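Local coordinates for protein proabylysin (Pyrococcus abyssi, PDB 4JIU) that is the zinc-bound zymogen of a minimal soluble metallopeptidase, probably hydrolysing peptide bonds once the metal is freed of the chain's own C-terminus, at residues L13-V19 and L62-K66. The protein carries 1 engineered substitution. Where two conformers were deposited one is given. Residues are numbered along the deposited sequence.
Sequences LGYQRPV and LAHLK. With ZN (zinc ion), chain B.
Leu-13 closes helix 2-13, and residues 14-19 form an irregular loop leading to strand 20-23 past one side of helix 51-67; CA separations are 8.0 Å (Leu-13 to Ala-63) and 6.9 Å (Tyr-15 to Lys-66). Leu-13, rotamer mt, sets its CD1 3.7 Å from Leu-62 CB, while its carbonyl O lies 3.1 Å from Lys-66 CE. Gly-14 (phi/psi 69/51, left-handed) is the C-prime residue of a Schellman motif that ends the helix, pairing Tyr-15 N with Lys-10 O and Gly-14 N with Asp-11 O. With chi1 t, Tyr-15 lays one ring face over Lys-66 in a CH-pi contact: Lys-66 CB is 3.9 Å from the Tyr-15 ring centroid, 15° off the ring normal. The lysine extends along chi1-chi3 t, then turns at chi4 m, and its NZ makes a salt bridge with Glu-79. Leu-62 CD2 sits at the ring edge, 4.4 Å from Tyr-15 CD2. Arg-17, with chi1-chi3 t, reaches back so that NH1 donates to Tyr-15 OH (2.9 Å); NH1 also donates to a water (2.9 Å), which donates to Leu-65 O (3.0 Å), bridging the segments. Pro-18 centres an inverse gamma turn, closed by Val-19 N to Arg-17 O (2.8 Å). Val-19 CG2 packs 4.1 Å from Leu-62 CD2 and 4.0 Å from Leu-65 CD1. His-64 is out of reach of 13-19; on the helix's far side its NE2 binds zinc at 2.0 Å, with His-60 NE2, His-72 NE2 and O of C-terminal Val-105. The loop thus backs the HExxH helix characteristic of zincin metallopeptidases, here a minigluzincin.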
loop_
_atom_site.group_PDB
_atom_site.type_symbol
_atom_site.label_atom_id
_atom_site.label_comp_id
_atom_site.label_asym_id
_atom_site.label_seq_id
_atom_site.Cartn_x
_atom_site.Cartn_y
_atom_site.Cartn_z
ATOM N N LEU A 13 -2.379 -9.264 -7.331
ATOM C CA LEU A 13 -3.455 -8.408 -7.825
ATOM C C LEU A 13 -3.664 -8.635 -9.313
ATOM O O LEU A 13 -4.690 -8.223 -9.867
ATOM C CB LEU A 13 -3.239 -6.922 -7.554
ATOM C CG LEU A 13 -3.107 -6.471 -6.106
ATOM C CD1 LEU A 13 -3.107 -4.940 -6.054
ATOM C CD2 LEU A 13 -4.202 -7.023 -5.270
ATOM N N GLY A 14 -2.686 -9.223 -9.997
ATOM C CA GLY A 14 -2.767 -9.313 -11.464
ATOM C C GLY A 14 -2.628 -7.962 -12.134
ATOM O O GLY A 14 -3.404 -7.595 -13.040
ATOM N N TYR A 15 -1.565 -7.269 -11.724
ATOM C CA TYR A 15 -1.376 -5.863 -12.128
ATOM C C TYR A 15 0.042 -5.656 -12.659
ATOM O O TYR A 15 0.881 -5.246 -11.845
ATOM C CB TYR A 15 -1.625 -4.952 -10.954
ATOM C CG TYR A 15 -1.808 -3.506 -11.328
ATOM C CD1 TYR A 15 -2.776 -3.089 -12.235
ATOM C CD2 TYR A 15 -1.032 -2.511 -10.767
ATOM C CE1 TYR A 15 -2.946 -1.764 -12.566
ATOM C CE2 TYR A 15 -1.199 -1.181 -11.073
ATOM C CZ TYR A 15 -2.155 -0.790 -11.992
ATOM O OH TYR A 15 -2.293 0.553 -12.262
ATOM N N GLN A 16 0.238 -5.870 -13.918
ATOM C CA GLN A 16 1.576 -5.806 -14.499
ATOM C C GLN A 16 1.764 -4.456 -15.112
ATOM O O GLN A 16 1.460 -4.224 -16.299
ATOM C CB GLN A 16 1.791 -6.948 -15.468
ATOM C CG GLN A 16 1.723 -8.356 -14.839
ATOM C CD GLN A 16 2.545 -8.562 -13.597
ATOM O OE1 GLN A 16 3.713 -8.168 -13.479
ATOM N NE2 GLN A 16 1.953 -9.237 -12.598
ATOM N N ARG A 17 2.211 -3.565 -14.285
ATOM C CA ARG A 17 2.537 -2.195 -14.615
ATOM C C ARG A 17 3.875 -1.911 -13.942
ATOM O O ARG A 17 4.056 -2.353 -12.791
ATOM C CB ARG A 17 1.530 -1.221 -14.086
ATOM C CG ARG A 17 1.778 0.240 -14.344
ATOM C CD ARG A 17 0.668 1.058 -13.676
ATOM N NE ARG A 17 0.871 2.491 -13.908
ATOM C CZ ARG A 17 0.037 3.426 -13.494
ATOM N NH1 ARG A 17 -1.004 3.079 -12.771
ATOM N NH2 ARG A 17 0.247 4.696 -13.749
ATOM N N PRO A 18 4.749 -1.144 -14.559
ATOM C CA PRO A 18 6.077 -0.863 -13.980
ATOM C C PRO A 18 6.056 0.225 -12.924
ATOM O O PRO A 18 6.654 1.288 -13.045
ATOM C CB PRO A 18 6.893 -0.446 -15.221
ATOM C CG PRO A 18 5.891 0.216 -16.080
ATOM C CD PRO A 18 4.673 -0.658 -15.945
ATOM N N VAL A 19 5.333 -0.070 -11.852
ATOM C CA VAL A 19 5.176 0.864 -10.718
ATOM C C VAL A 19 6.526 0.989 -10.040
ATOM O O VAL A 19 7.181 -0.017 -9.741
ATOM C CB VAL A 19 4.081 0.300 -9.777
ATOM C CG1 VAL A 19 4.046 1.156 -8.520
ATOM C CG2 VAL A 19 2.760 0.253 -10.490
ATOM N N LEU A 62 -1.145 -0.074 -4.283
ATOM C CA LEU A 62 -1.342 -0.686 -5.572
ATOM C C LEU A 62 -2.841 -0.771 -5.890
ATOM O O LEU A 62 -3.218 -0.600 -7.057
ATOM C CB LEU A 62 -0.757 -2.095 -5.699
ATOM C CG LEU A 62 0.753 -2.154 -5.832
ATOM C CD1 LEU A 62 1.235 -3.576 -5.669
ATOM C CD2 LEU A 62 1.233 -1.592 -7.166
ATOM N N ALA A 63 -3.689 -1.027 -4.901
ATOM C CA ALA A 63 -5.112 -1.075 -5.102
ATOM C C ALA A 63 -5.662 0.258 -5.560
ATOM O O ALA A 63 -6.561 0.318 -6.409
ATOM C CB ALA A 63 -5.827 -1.570 -3.840
ATOM N N HIS A 64 -5.117 1.359 -5.057
ATOM C CA HIS A 64 -5.516 2.691 -5.549
ATOM C C HIS A 64 -5.237 2.782 -7.032
ATOM O O HIS A 64 -6.052 3.211 -7.839
ATOM C CB HIS A 64 -4.785 3.803 -4.808
ATOM C CG HIS A 64 -5.404 4.180 -3.514
ATOM N ND1 HIS A 64 -6.697 4.683 -3.446
ATOM C CD2 HIS A 64 -4.921 4.184 -2.251
ATOM C CE1 HIS A 64 -6.953 4.933 -2.162
ATOM N NE2 HIS A 64 -5.903 4.638 -1.388
ATOM N N LEU A 65 -4.032 2.409 -7.424
ATOM C CA LEU A 65 -3.592 2.505 -8.799
ATOM C C LEU A 65 -4.438 1.595 -9.682
ATOM O O LEU A 65 -4.885 2.020 -10.772
ATOM C CB LEU A 65 -2.119 2.137 -8.927
ATOM C CG LEU A 65 -1.143 3.145 -8.360
ATOM C CD1 LEU A 65 0.288 2.558 -8.437
ATOM C CD2 LEU A 65 -1.202 4.481 -9.030
ATOM N N LYS A 66 -4.648 0.360 -9.284
ATOM C CA LYS A 66 -5.388 -0.587 -10.112
ATOM C C LYS A 66 -6.854 -0.228 -10.247
ATOM O O LYS A 66 -7.424 -0.333 -11.312
ATOM C CB LYS A 66 -5.229 -1.962 -9.538
ATOM C CG LYS A 66 -5.813 -3.022 -10.496
ATOM C CD LYS A 66 -5.523 -4.394 -9.867
ATOM C CE LYS A 66 -5.774 -5.505 -10.862
ATOM N NZ LYS A 66 -7.257 -5.613 -11.051
HETATM ZN ZN ZN B . -5.974 4.721 0.605
HETATM O O HOH W 1 -3.443 4.338 -11.908
#